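Side-chain contacts in hypothetical sugar ABC-transporter sugar binding protein (Arthrobacter globiformis, PDB 7BVT), which binds cyclic alpha-maltosyl-1,6-maltose and, as a solute-binding protein, probably hands the sugar to an ABC transporter for import: residues G196-W199 / N200-N204; L231-W234 / V235-D239; A370-T374 / A375-T379; L382-A385 / Q386-K390. One frame throughout, in Å; residues are numbered along the deposited sequence.

Contact 1: G196-W199 / N200-N204; sequences GLTW and NFQVN. With GLC (alpha-D-glucopyranose), chain B; GLC (alpha-D-glucopyranose), chain C.
The start of helix 195-207 forms part of the glycan pocket, where Gly196, Trp199 and Asn200, neighbours round one helical turn, line the chain B glucose, and Trp199 also reaches the chain C unit. Trp199 does most of the touching. Its chi1 of 108° lies away from any staggered value and turns the indole out toward the sugar. There NE1 donates to O6 of the chain B glucose at 3.1 Å, and the N-H...O angle of 168° with O6 in the ring plane describes a straight edge-on bond. The chain C glucose instead lies over a face of the indole, its C6 standing 3.5 Å above the plane and displaced toward the rim. Replacing Trp199 by an alanine would probably leave O6 without this donor and strip the second glucose of its flat apolar support.

At the base of the tryptophan, the Gln202 amide comes up against Thr198, with NE2 3.3 Å from Thr198 CG2. Its OE1 rests 3.3 Å from Trp199 CA and bonds Asn293, while NE2 is held by Tyr377 OH. Asn200 OD1 approaches Gly196 O to 2.8 Å, a pair of acceptors and therefore no bond; Gln260 takes up Asn200 ND2. One indole thus reads the ligand twice, by a directional bond at its edge and by packing on its face.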
loop_
_atom_site.group_PDB
_atom_site.type_symbol
_atom_site.label_atom_id
_atom_site.label_comp_id
_atom_site.label_asym_id
_atom_site.label_seq_id
_atom_site.Cartn_x
_atom_site.Cartn_y
_atom_site.Cartn_z
ATOM N N GLY A 196 1.655 1.334 10.528
ATOM C CA GLY A 196 1.836 2.762 10.212
ATOM C C GLY A 196 3.313 3.133 10.242
ATOM O O GLY A 196 3.798 3.759 9.315
ATOM N N LEU A 197 4.030 2.799 11.293
ATOM C CA LEU A 197 5.468 3.139 11.386
ATOM C C LEU A 197 6.216 2.360 10.312
ATOM O O LEU A 197 6.927 2.969 9.503
ATOM C CB LEU A 197 5.976 2.824 12.801
ATOM C CG LEU A 197 7.387 3.268 13.146
ATOM C CD1 LEU A 197 7.622 3.251 14.669
ATOM C CD2 LEU A 197 8.430 2.393 12.494
ATOM N N THR A 198 6.084 1.034 10.298
ATOM C CA THR A 198 6.900 0.175 9.432
ATOM C C THR A 198 6.727 0.578 7.971
ATOM O O THR A 198 7.728 0.715 7.276
ATOM C CB THR A 198 6.566 -1.299 9.647
ATOM O OG1 THR A 198 6.864 -1.575 11.007
ATOM C CG2 THR A 198 7.297 -2.199 8.688
ATOM N N TRP A 199 5.508 0.728 7.486
ATOM C CA TRP A 199 5.290 0.859 6.027
ATOM C C TRP A 199 5.624 2.289 5.583
ATOM O O TRP A 199 6.047 2.457 4.440
ATOM C CB TRP A 199 3.912 0.351 5.649
ATOM C CG TRP A 199 2.846 1.317 5.256
ATOM C CD1 TRP A 199 2.315 2.327 5.998
ATOM C CD2 TRP A 199 2.109 1.305 4.024
ATOM N NE1 TRP A 199 1.337 2.972 5.282
ATOM C CE2 TRP A 199 1.177 2.361 4.080
ATOM C CE3 TRP A 199 2.156 0.514 2.879
ATOM C CZ2 TRP A 199 0.270 2.596 3.043
ATOM C CZ3 TRP A 199 1.272 0.759 1.853
ATOM C CH2 TRP A 199 0.394 1.826 1.913
ATOM N N ASN A 200 5.546 3.266 6.480
ATOM C CA ASN A 200 6.069 4.620 6.171
ATOM C C ASN A 200 7.593 4.609 6.139
ATOM O O ASN A 200 8.189 5.255 5.242
ATOM C CB ASN A 200 5.507 5.629 7.170
ATOM C CG ASN A 200 4.117 6.107 6.815
ATOM O OD1 ASN A 200 3.130 5.759 7.493
ATOM N ND2 ASN A 200 4.032 6.836 5.736
ATOM N N PHE A 201 8.226 3.924 7.087
ATOM C CA PHE A 201 9.686 3.829 7.133
ATOM C C PHE A 201 10.228 3.079 5.918
ATOM O O PHE A 201 11.264 3.467 5.372
ATOM C CB PHE A 201 10.129 3.134 8.423
ATOM C CG PHE A 201 11.619 3.092 8.542
ATOM C CD1 PHE A 201 12.345 4.199 8.963
ATOM C CD2 PHE A 201 12.313 1.968 8.162
ATOM C CE1 PHE A 201 13.731 4.166 8.984
ATOM C CE2 PHE A 201 13.678 1.921 8.228
ATOM C CZ PHE A 201 14.398 3.014 8.634
ATOM N N GLN A 202 9.562 1.999 5.495
ATOM C CA GLN A 202 10.092 1.193 4.383
ATOM C C GLN A 202 10.307 2.093 3.159
ATOM O O GLN A 202 11.182 1.845 2.384
ATOM C CB GLN A 202 9.126 0.064 4.041
ATOM C CG GLN A 202 9.253 -1.111 4.987
ATOM C CD GLN A 202 8.008 -1.997 5.049
ATOM O OE1 GLN A 202 6.927 -1.628 4.614
ATOM N NE2 GLN A 202 8.177 -3.193 5.641
ATOM N N VAL A 203 9.437 3.068 2.945
ATOM C CA VAL A 203 9.578 3.985 1.779
ATOM C C VAL A 203 10.986 4.559 1.795
ATOM O O VAL A 203 11.668 4.513 0.798
ATOM C CB VAL A 203 8.555 5.123 1.871
ATOM C CG1 VAL A 203 8.830 6.196 0.834
ATOM C CG2 VAL A 203 7.146 4.589 1.758
ATOM N N ASN A 204 11.390 5.112 2.928
ATOM C CA ASN A 204 12.679 5.830 3.023
ATOM C C ASN A 204 13.846 4.836 3.056
ATOM O O ASN A 204 14.906 5.132 2.436
ATOM C CB ASN A 204 12.673 6.683 4.287
ATOM C CG ASN A 204 11.647 7.800 4.252
ATOM O OD1 ASN A 204 11.026 8.092 5.270
ATOM N ND2 ASN A 204 11.394 8.389 3.084
HETATM C C1 GLC B . -1.034 1.845 8.201
HETATM C C2 GLC B . -1.696 2.014 9.580
HETATM C C3 GLC B . -2.985 2.811 9.385
HETATM C C4 GLC B . -2.706 4.179 8.734
HETATM C C5 GLC B . -1.767 4.073 7.499
HETATM C C6 GLC B . -1.040 5.376 7.267
HETATM O O2 GLC B . -1.986 0.715 10.135
HETATM O O3 GLC B . -3.656 2.995 10.646
HETATM O O4 GLC B . -3.972 4.746 8.361
HETATM O O5 GLC B . -0.669 3.131 7.710
HETATM O O6 GLC B . -0.522 5.326 5.938
HETATM C C1 GLC C . -3.624 0.840 3.340
HETATM C C2 GLC C . -3.136 -0.230 2.413
HETATM C C3 GLC C . -2.663 -1.429 3.196
HETATM C C4 GLC C . -1.614 -0.951 4.213
HETATM C C5 GLC C . -2.248 0.064 5.156
HETATM C C6 GLC C . -1.211 0.588 6.165
HETATM O O2 GLC C . -4.154 -0.471 1.459
HETATM O O3 GLC C . -2.147 -2.412 2.282
HETATM O O4 GLC C . -1.134 -2.015 5.012
HETATM O O5 GLC C . -2.668 1.165 4.389
HETATM O O6 GLC C . -1.919 1.118 7.283
#

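Contact 2: L231-W234 / V235-D239; sequences LQYW and VDLID
Tyr233 and Leu237, one turn apart on helix 225-239 of this solute-binding protein fold, meet obliquely with the leucine methyl above the phenol ring. Leu237 CD1 lies 4.0 Å from the centroid of the Tyr233 ring and 18° off its normal, which qualifies as a CH-pi contact. The methyl is offset toward the rim, and Tyr233 CE1 is its nearest ring atom at 3.8 Å. The tyrosine CG stands anti to the backbone N (chi1 174°), which sends the ring outward from the helix to where Leu237 CD1 can lie over its face. Trp165 stacks on the same ring, and Leu168 and Lys169 of helix 165-179 touch both residues, so this side of the helix is packed against its neighbour.

A second i to i+4 pair, Gln232 with Asp236, is polar and only partly buried. The glutamine chain bends at chi2, and NE2 donates to Asp236 OD1 at 2.9 Å. Asp236 OD1 lies close to the amide plane of Gln232, but the donor comes to it from above the carboxylate plane, the two planes being turned 39° apart. The amide is therefore well aimed, whereas the carboxylate is not presented edge-on.

Leu231 and Trp234 also have partners beyond the helix: Leu231 reaches Val398 and Leu402 of helix 398-415, while the Trp234 ring meets Phe201 edge-to-face. Within the contact, Leu231 touches Val235 more loosely, its CD1 lying 4.3 Å from Val235 CG2.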
loop_
_atom_site.group_PDB
_atom_site.type_symbol
_atom_site.label_atom_id
_atom_site.label_comp_id
_atom_site.label_asym_id
_atom_site.label_seq_id
_atom_site.Cartn_x
_atom_site.Cartn_y
_atom_site.Cartn_z
ATOM N N LEU A 231 16.914 5.775 8.984
ATOM C CA LEU A 231 16.529 6.037 10.403
ATOM C C LEU A 231 17.141 7.361 10.908
ATOM O O LEU A 231 16.480 8.066 11.694
ATOM C CB LEU A 231 16.921 4.837 11.283
ATOM C CG LEU A 231 16.457 4.971 12.743
ATOM C CD1 LEU A 231 14.975 5.232 12.865
ATOM C CD2 LEU A 231 16.865 3.740 13.567
ATOM N N GLN A 232 18.336 7.724 10.468
ATOM C CA GLN A 232 18.971 9.010 10.878
ATOM C C GLN A 232 18.136 10.165 10.337
ATOM O O GLN A 232 18.001 11.198 11.028
ATOM C CB GLN A 232 20.389 9.095 10.336
ATOM C CG GLN A 232 21.168 10.266 10.940
ATOM C CD GLN A 232 21.389 10.053 12.422
ATOM O OE1 GLN A 232 22.036 9.059 12.836
ATOM N NE2 GLN A 232 20.860 10.954 13.242
ATOM N N TYR A 233 17.513 9.971 9.180
ATOM C CA TYR A 233 16.600 11.001 8.607
ATOM C C TYR A 233 15.424 11.245 9.555
ATOM O O TYR A 233 15.099 12.411 9.867
ATOM C CB TYR A 233 16.140 10.569 7.221
ATOM C CG TYR A 233 15.105 11.356 6.460
ATOM C CD1 TYR A 233 15.200 12.716 6.257
ATOM C CD2 TYR A 233 14.141 10.667 5.754
ATOM C CE1 TYR A 233 14.304 13.391 5.451
ATOM C CE2 TYR A 233 13.241 11.314 4.920
ATOM C CZ TYR A 233 13.345 12.683 4.755
ATOM O OH TYR A 233 12.499 13.320 3.896
ATOM N N TRP A 234 14.726 10.169 9.927
ATOM C CA TRP A 234 13.641 10.267 10.915
ATOM C C TRP A 234 14.170 10.943 12.186
ATOM O O TRP A 234 13.504 11.835 12.700
ATOM C CB TRP A 234 12.992 8.906 11.230
ATOM C CG TRP A 234 12.104 8.401 10.125
ATOM C CD1 TRP A 234 12.384 8.347 8.775
ATOM C CD2 TRP A 234 10.830 7.790 10.272
ATOM N NE1 TRP A 234 11.329 7.809 8.088
ATOM C CE2 TRP A 234 10.350 7.488 8.978
ATOM C CE3 TRP A 234 10.000 7.551 11.361
ATOM C CZ2 TRP A 234 9.126 6.871 8.776
ATOM C CZ3 TRP A 234 8.777 6.953 11.165
ATOM C CH2 TRP A 234 8.324 6.650 9.875
ATOM N N VAL A 235 15.289 10.475 12.715
ATOM C CA VAL A 235 15.731 10.969 14.054
ATOM C C VAL A 235 16.133 12.446 13.939
ATOM O O VAL A 235 15.811 13.242 14.853
ATOM C CB VAL A 235 16.855 10.097 14.621
ATOM C CG1 VAL A 235 17.503 10.735 15.839
ATOM C CG2 VAL A 235 16.322 8.715 14.948
ATOM N N ASP A 236 16.700 12.820 12.798
ATOM C CA ASP A 236 17.100 14.229 12.564
ATOM C C ASP A 236 15.868 15.111 12.496
ATOM O O ASP A 236 15.906 16.225 13.034
ATOM C CB ASP A 236 17.927 14.438 11.305
ATOM C CG ASP A 236 19.338 13.908 11.403
ATOM O OD1 ASP A 236 19.747 13.540 12.496
ATOM O OD2 ASP A 236 19.998 13.844 10.355
ATOM N N LEU A 237 14.820 14.682 11.801
ATOM C CA LEU A 237 13.524 15.424 11.724
ATOM C C LEU A 237 12.944 15.606 13.129
ATOM O O LEU A 237 12.465 16.701 13.443
ATOM C CB LEU A 237 12.525 14.700 10.807
ATOM C CG LEU A 237 12.869 14.796 9.325
ATOM C CD1 LEU A 237 12.122 13.741 8.520
ATOM C CD2 LEU A 237 12.508 16.194 8.803
ATOM N N ILE A 238 12.970 14.558 13.954
ATOM C CA ILE A 238 12.365 14.609 15.310
ATOM C C ILE A 238 13.219 15.529 16.192
ATOM O O ILE A 238 12.594 16.385 16.876
ATOM C CB ILE A 238 12.291 13.199 15.894
ATOM C CG1 ILE A 238 11.307 12.342 15.109
ATOM C CG2 ILE A 238 11.954 13.271 17.379
ATOM C CD1 ILE A 238 11.439 10.835 15.383
ATOM N N ASP A 239 14.542 15.370 16.140
ATOM C CA ASP A 239 15.515 16.069 17.032
ATOM C C ASP A 239 15.404 17.563 16.735
ATOM O O ASP A 239 15.523 18.357 17.688
ATOM C CB ASP A 239 16.958 15.556 16.884
ATOM C CG ASP A 239 17.254 14.258 17.645
ATOM O OD1 ASP A 239 16.382 13.805 18.451
ATOM O OD2 ASP A 239 18.334 13.661 17.373
#

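Contact 3: A370-T374 / A375-T379; sequences ARPNT and ALYPT. With GLC (alpha-D-glucopyranose), chain C.
Arg371 and Tyr377 meet where the loop after strand 368-369 turns into helix 377-392, and the arginine passes across the phenol on its way to the glycan pocket. Its CB lies over one face of the Tyr377 ring, displaced toward the rim and 4.1 Å from Tyr377 CZ. The next carbon, CG, is 3.5 Å from Tyr377 OH, and CD comes to 3.1 Å from the same oxygen. A bend at chi3 (-71°) then sets the guanidinium at 89° to the ring, with Tyr377 OH near its edge. At the tip, NH1 donates to O3 of the chain C glucose at 3.0 Å, and NH2 donates to O4 of that sugar at 2.8 Å. Both nitrogens have protein partners as well: NH1 bonds Leu294 O, and NH2 forms a salt bridge with Glu195, whose carboxylate is also hydrogen-bonded to Tyr377 OH.

Pro372 also packs on the phenol, its CG 3.7 Å from Tyr377 CD1. The backbone of Tyr377 is held by a type I beta turn from Thr374 to Tyr377, in which Tyr377 N donates to Thr374 O at 3.0 Å. Thr374 OG1 accepts from Leu376 N at 3.2 Å, a capping bond ahead of the helix.

Two adjacent sugar hydroxyls are thus gripped by one guanidinium, while Glu195, shared by arginine and tyrosine, probably offsets the positive charge of the guanidinium and limits the guanidinium's rotation.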
loop_
_atom_site.group_PDB
_atom_site.type_symbol
_atom_site.label_atom_id
_atom_site.label_comp_id
_atom_site.label_asym_id
_atom_site.label_seq_id
_atom_site.Cartn_x
_atom_site.Cartn_y
_atom_site.Cartn_z
ATOM N N ALA A 370 6.568 -3.699 -3.080
ATOM C CA ALA A 370 5.680 -4.437 -2.167
ATOM C C ALA A 370 6.474 -4.957 -0.969
ATOM O O ALA A 370 7.625 -5.348 -1.152
ATOM C CB ALA A 370 5.021 -5.607 -2.882
ATOM N N ARG A 371 5.805 -4.987 0.178
ATOM C CA ARG A 371 6.259 -5.642 1.423
ATOM C C ARG A 371 6.555 -7.101 1.133
ATOM O O ARG A 371 6.123 -7.691 0.130
ATOM C CB ARG A 371 5.217 -5.403 2.491
ATOM C CG ARG A 371 5.322 -3.975 3.060
ATOM C CD ARG A 371 4.114 -3.523 3.836
ATOM N NE ARG A 371 3.004 -3.302 2.910
ATOM C CZ ARG A 371 1.764 -3.054 3.273
ATOM N NH1 ARG A 371 0.822 -2.872 2.346
ATOM N NH2 ARG A 371 1.488 -2.882 4.548
ATOM N N PRO A 372 7.389 -7.734 1.973
ATOM C CA PRO A 372 7.709 -9.137 1.757
ATOM C C PRO A 372 6.510 -10.053 2.014
ATOM O O PRO A 372 5.677 -9.809 2.887
ATOM C CB PRO A 372 8.797 -9.429 2.765
ATOM C CG PRO A 372 8.506 -8.434 3.863
ATOM C CD PRO A 372 8.037 -7.165 3.164
ATOM N N ASN A 373 6.446 -11.107 1.198
ATOM C CA ASN A 373 5.272 -12.012 1.125
ATOM C C ASN A 373 5.414 -13.178 2.116
ATOM O O ASN A 373 4.961 -14.277 1.824
ATOM C CB ASN A 373 4.975 -12.450 -0.304
ATOM C CG ASN A 373 6.027 -13.345 -0.884
ATOM O OD1 ASN A 373 7.055 -13.610 -0.232
ATOM N ND2 ASN A 373 5.772 -13.794 -2.106
ATOM N N THR A 374 5.969 -12.919 3.282
ATOM C CA THR A 374 6.047 -13.944 4.363
ATOM C C THR A 374 4.768 -13.901 5.178
ATOM O O THR A 374 4.269 -12.843 5.499
ATOM C CB THR A 374 7.314 -13.759 5.200
ATOM O OG1 THR A 374 7.204 -14.670 6.302
ATOM C CG2 THR A 374 7.555 -12.347 5.691
ATOM N N ALA A 375 4.269 -15.090 5.581
ATOM C CA ALA A 375 3.131 -15.243 6.493
ATOM C C ALA A 375 3.427 -14.733 7.914
ATOM O O ALA A 375 2.450 -14.388 8.621
ATOM C CB ALA A 375 2.749 -16.701 6.497
ATOM N N LEU A 376 4.690 -14.520 8.241
ATOM C CA LEU A 376 5.094 -13.932 9.551
ATOM C C LEU A 376 5.168 -12.406 9.435
ATOM O O LEU A 376 5.512 -11.759 10.419
ATOM C CB LEU A 376 6.443 -14.534 9.918
ATOM C CG LEU A 376 6.377 -16.026 10.282
ATOM C CD1 LEU A 376 7.748 -16.681 10.258
ATOM C CD2 LEU A 376 5.706 -16.172 11.614
ATOM N N TYR A 377 4.788 -11.821 8.305
ATOM C CA TYR A 377 5.019 -10.352 8.153
ATOM C C TYR A 377 4.374 -9.551 9.284
ATOM O O TYR A 377 5.003 -8.635 9.827
ATOM C CB TYR A 377 4.536 -9.850 6.777
ATOM C CG TYR A 377 4.759 -8.367 6.655
ATOM C CD1 TYR A 377 6.045 -7.870 6.534
ATOM C CD2 TYR A 377 3.729 -7.474 6.807
ATOM C CE1 TYR A 377 6.282 -6.499 6.479
ATOM C CE2 TYR A 377 3.939 -6.099 6.724
ATOM C CZ TYR A 377 5.224 -5.617 6.593
ATOM O OH TYR A 377 5.411 -4.245 6.589
ATOM N N PRO A 378 3.109 -9.794 9.733
ATOM C CA PRO A 378 2.523 -8.981 10.786
ATOM C C PRO A 378 3.362 -9.022 12.073
ATOM O O PRO A 378 3.532 -7.996 12.698
ATOM C CB PRO A 378 1.108 -9.556 10.983
ATOM C CG PRO A 378 0.820 -10.228 9.648
ATOM C CD PRO A 378 2.152 -10.763 9.179
ATOM N N THR A 379 3.858 -10.192 12.456
ATOM C CA THR A 379 4.722 -10.316 13.658
ATOM C C THR A 379 6.051 -9.586 13.450
ATOM O O THR A 379 6.529 -8.864 14.357
ATOM C CB THR A 379 4.977 -11.775 14.051
ATOM O OG1 THR A 379 3.665 -12.319 14.088
ATOM C CG2 THR A 379 5.660 -11.839 15.392
HETATM C C1 GLC C . -3.624 0.840 3.340
HETATM C C2 GLC C . -3.136 -0.230 2.413
HETATM C C3 GLC C . -2.663 -1.429 3.196
HETATM C C4 GLC C . -1.614 -0.951 4.213
HETATM C C5 GLC C . -2.248 0.064 5.156
HETATM C C6 GLC C . -1.211 0.588 6.165
HETATM O O2 GLC C . -4.154 -0.471 1.459
HETATM O O3 GLC C . -2.147 -2.412 2.282
HETATM O O4 GLC C . -1.134 -2.015 5.012
HETATM O O5 GLC C . -2.668 1.165 4.389
HETATM O O6 GLC C . -1.919 1.118 7.283
#

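Contact 4: L382-A385 / Q386-K390; sequences LAFA and QEIEK
Phe384 and Ile388 make the tight side of this contact, one turn apart along the helix. Ile388 CG1 sits nearly above the ring centre, 3.7 Å from the centroid and 13° off the normal, a face-on CH-pi contact. The isoleucine CG1 stands beside the backbone N (chi1 -66°), and a further turn at chi2 folds CD1 back to 3.9 Å from Phe384 CZ. The helical bond from Ile388 N to Phe384 O, 3.0 Å, joins the same two residues. Phe212 and Phe222 meet the ring edge-to-face, so an alanine at Phe384 would probably open a gap between these aromatics and leave Ile388 CG1 without the surface it lies on.

The segments belong to helix 377-392, which in this solute-binding protein packs between helix 195-207 and helix 398-415. Thr198 touches Phe384 and Ala385 from the former; Val409 of the latter reaches Phe384.

Away from the ring, packing is looser. Gln386 is exposed, and its extended chain lies against Leu382, bringing NE2 to 3.8 Å from Leu382 CD1 in a contact of van der Waals kind. Glu387 N is held by two weak bonds, to Ala383 O at 3.4 Å and to Phe384 O at 3.2 Å. The Glu387 side chain bends at chi2 and turns from the first segment toward Lys390, whose NZ forms a salt bridge to Glu387 OE1 at 3.0 Å, entering from above the carboxylate plane.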
loop_
_atom_site.group_PDB
_atom_site.type_symbol
_atom_site.label_atom_id
_atom_site.label_comp_id
_atom_site.label_asym_id
_atom_site.label_seq_id
_atom_site.Cartn_x
_atom_site.Cartn_y
_atom_site.Cartn_z
ATOM N N LEU A 382 5.429 -5.647 13.662
ATOM C CA LEU A 382 5.300 -5.158 15.057
ATOM C C LEU A 382 6.643 -5.239 15.773
ATOM O O LEU A 382 6.967 -4.241 16.419
ATOM C CB LEU A 382 4.240 -5.980 15.783
ATOM C CG LEU A 382 3.842 -5.445 17.156
ATOM C CD1 LEU A 382 3.429 -3.977 17.148
ATOM C CD2 LEU A 382 2.721 -6.330 17.705
ATOM N N ALA A 383 7.413 -6.325 15.610
ATOM C CA ALA A 383 8.720 -6.477 16.300
ATOM C C ALA A 383 9.631 -5.330 15.837
ATOM O O ALA A 383 10.282 -4.673 16.665
ATOM C CB ALA A 383 9.369 -7.794 16.068
ATOM N N PHE A 384 9.600 -5.067 14.534
ATOM C CA PHE A 384 10.420 -4.011 13.911
ATOM C C PHE A 384 10.005 -2.679 14.479
ATOM O O PHE A 384 10.900 -1.938 14.931
ATOM C CB PHE A 384 10.251 -4.010 12.390
ATOM C CG PHE A 384 11.044 -2.964 11.669
ATOM C CD1 PHE A 384 12.391 -3.143 11.390
ATOM C CD2 PHE A 384 10.394 -1.857 11.149
ATOM C CE1 PHE A 384 13.080 -2.175 10.674
ATOM C CE2 PHE A 384 11.090 -0.902 10.455
ATOM C CZ PHE A 384 12.434 -1.030 10.258
ATOM N N ALA A 385 8.720 -2.341 14.400
ATOM C CA ALA A 385 8.201 -1.015 14.760
ATOM C C ALA A 385 8.508 -0.716 16.238
ATOM O O ALA A 385 8.905 0.402 16.561
ATOM C CB ALA A 385 6.716 -0.934 14.466
ATOM N N GLN A 386 8.368 -1.715 17.120
ATOM C CA GLN A 386 8.587 -1.463 18.567
ATOM C C GLN A 386 10.049 -1.112 18.822
ATOM O O GLN A 386 10.323 -0.306 19.718
ATOM C CB GLN A 386 8.063 -2.632 19.402
ATOM C CG GLN A 386 6.544 -2.616 19.412
ATOM C CD GLN A 386 5.962 -3.792 20.150
ATOM O OE1 GLN A 386 6.549 -4.881 20.188
ATOM N NE2 GLN A 386 4.772 -3.565 20.689
ATOM N N GLU A 387 10.980 -1.705 18.104
ATOM C CA GLU A 387 12.400 -1.432 18.352
ATOM C C GLU A 387 12.730 -0.082 17.742
ATOM O O GLU A 387 13.484 0.688 18.352
ATOM C CB GLU A 387 13.306 -2.528 17.833
ATOM C CG GLU A 387 13.157 -3.824 18.580
ATOM C CD GLU A 387 13.642 -3.818 20.017
ATOM O OE1 GLU A 387 14.110 -2.773 20.497
ATOM O OE2 GLU A 387 13.612 -4.918 20.658
ATOM N N ILE A 388 12.220 0.180 16.544
ATOM C CA ILE A 388 12.612 1.442 15.865
ATOM C C ILE A 388 12.047 2.599 16.685
ATOM O O ILE A 388 12.692 3.630 16.726
ATOM C CB ILE A 388 12.101 1.450 14.410
ATOM C CG1 ILE A 388 12.792 0.369 13.566
ATOM C CG2 ILE A 388 12.245 2.823 13.775
ATOM C CD1 ILE A 388 14.258 0.551 13.320
ATOM N N GLU A 389 10.858 2.459 17.241
ATOM C CA GLU A 389 10.189 3.552 17.973
ATOM C C GLU A 389 11.069 4.019 19.147
ATOM O O GLU A 389 11.017 5.187 19.511
ATOM C CB GLU A 389 8.827 3.081 18.464
ATOM C CG GLU A 389 8.134 4.162 19.251
ATOM C CD GLU A 389 6.681 3.923 19.557
ATOM O OE1 GLU A 389 6.195 2.834 19.216
ATOM O OE2 GLU A 389 6.005 4.864 20.062
ATOM N N LYS A 390 11.889 3.129 19.692
ATOM C CA LYS A 390 12.762 3.514 20.828
ATOM C C LYS A 390 13.726 4.611 20.359
ATOM O O LYS A 390 13.996 5.523 21.137
ATOM C CB LYS A 390 13.463 2.267 21.368
ATOM C CG LYS A 390 12.481 1.243 21.916
ATOM C CD LYS A 390 13.181 0.145 22.671
ATOM C CE LYS A 390 12.241 -1.020 22.908
ATOM N NZ LYS A 390 12.984 -2.254 23.240
#

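Overall arrangement
Contacts 1 and 3 share the chain C glucose, and their two sugar-binding side chains are packed against each other, Trp199 CE3 lying 3.6 Å from Arg371 CZ; Gln202 OE1 also lies 3.2 Å from Arg371 CG. Contact 4 stands behind contact 1, with centres about 11 Å apart; Thr198 OG1 is 3.5 Å from Ala385 CB. Contact 2 adjoins contact 1 through Asn204 OD1 and Trp234 NE1, a probable hydrogen bond of 2.8 Å, and reaches contact 4 where Leu231 CD1 lies 3.8 Å from Ile388 CG2. Contacts 3 and 4 use one helix, whereas contacts 2 and 3 do not touch, their nearest atoms being about 12 Å apart.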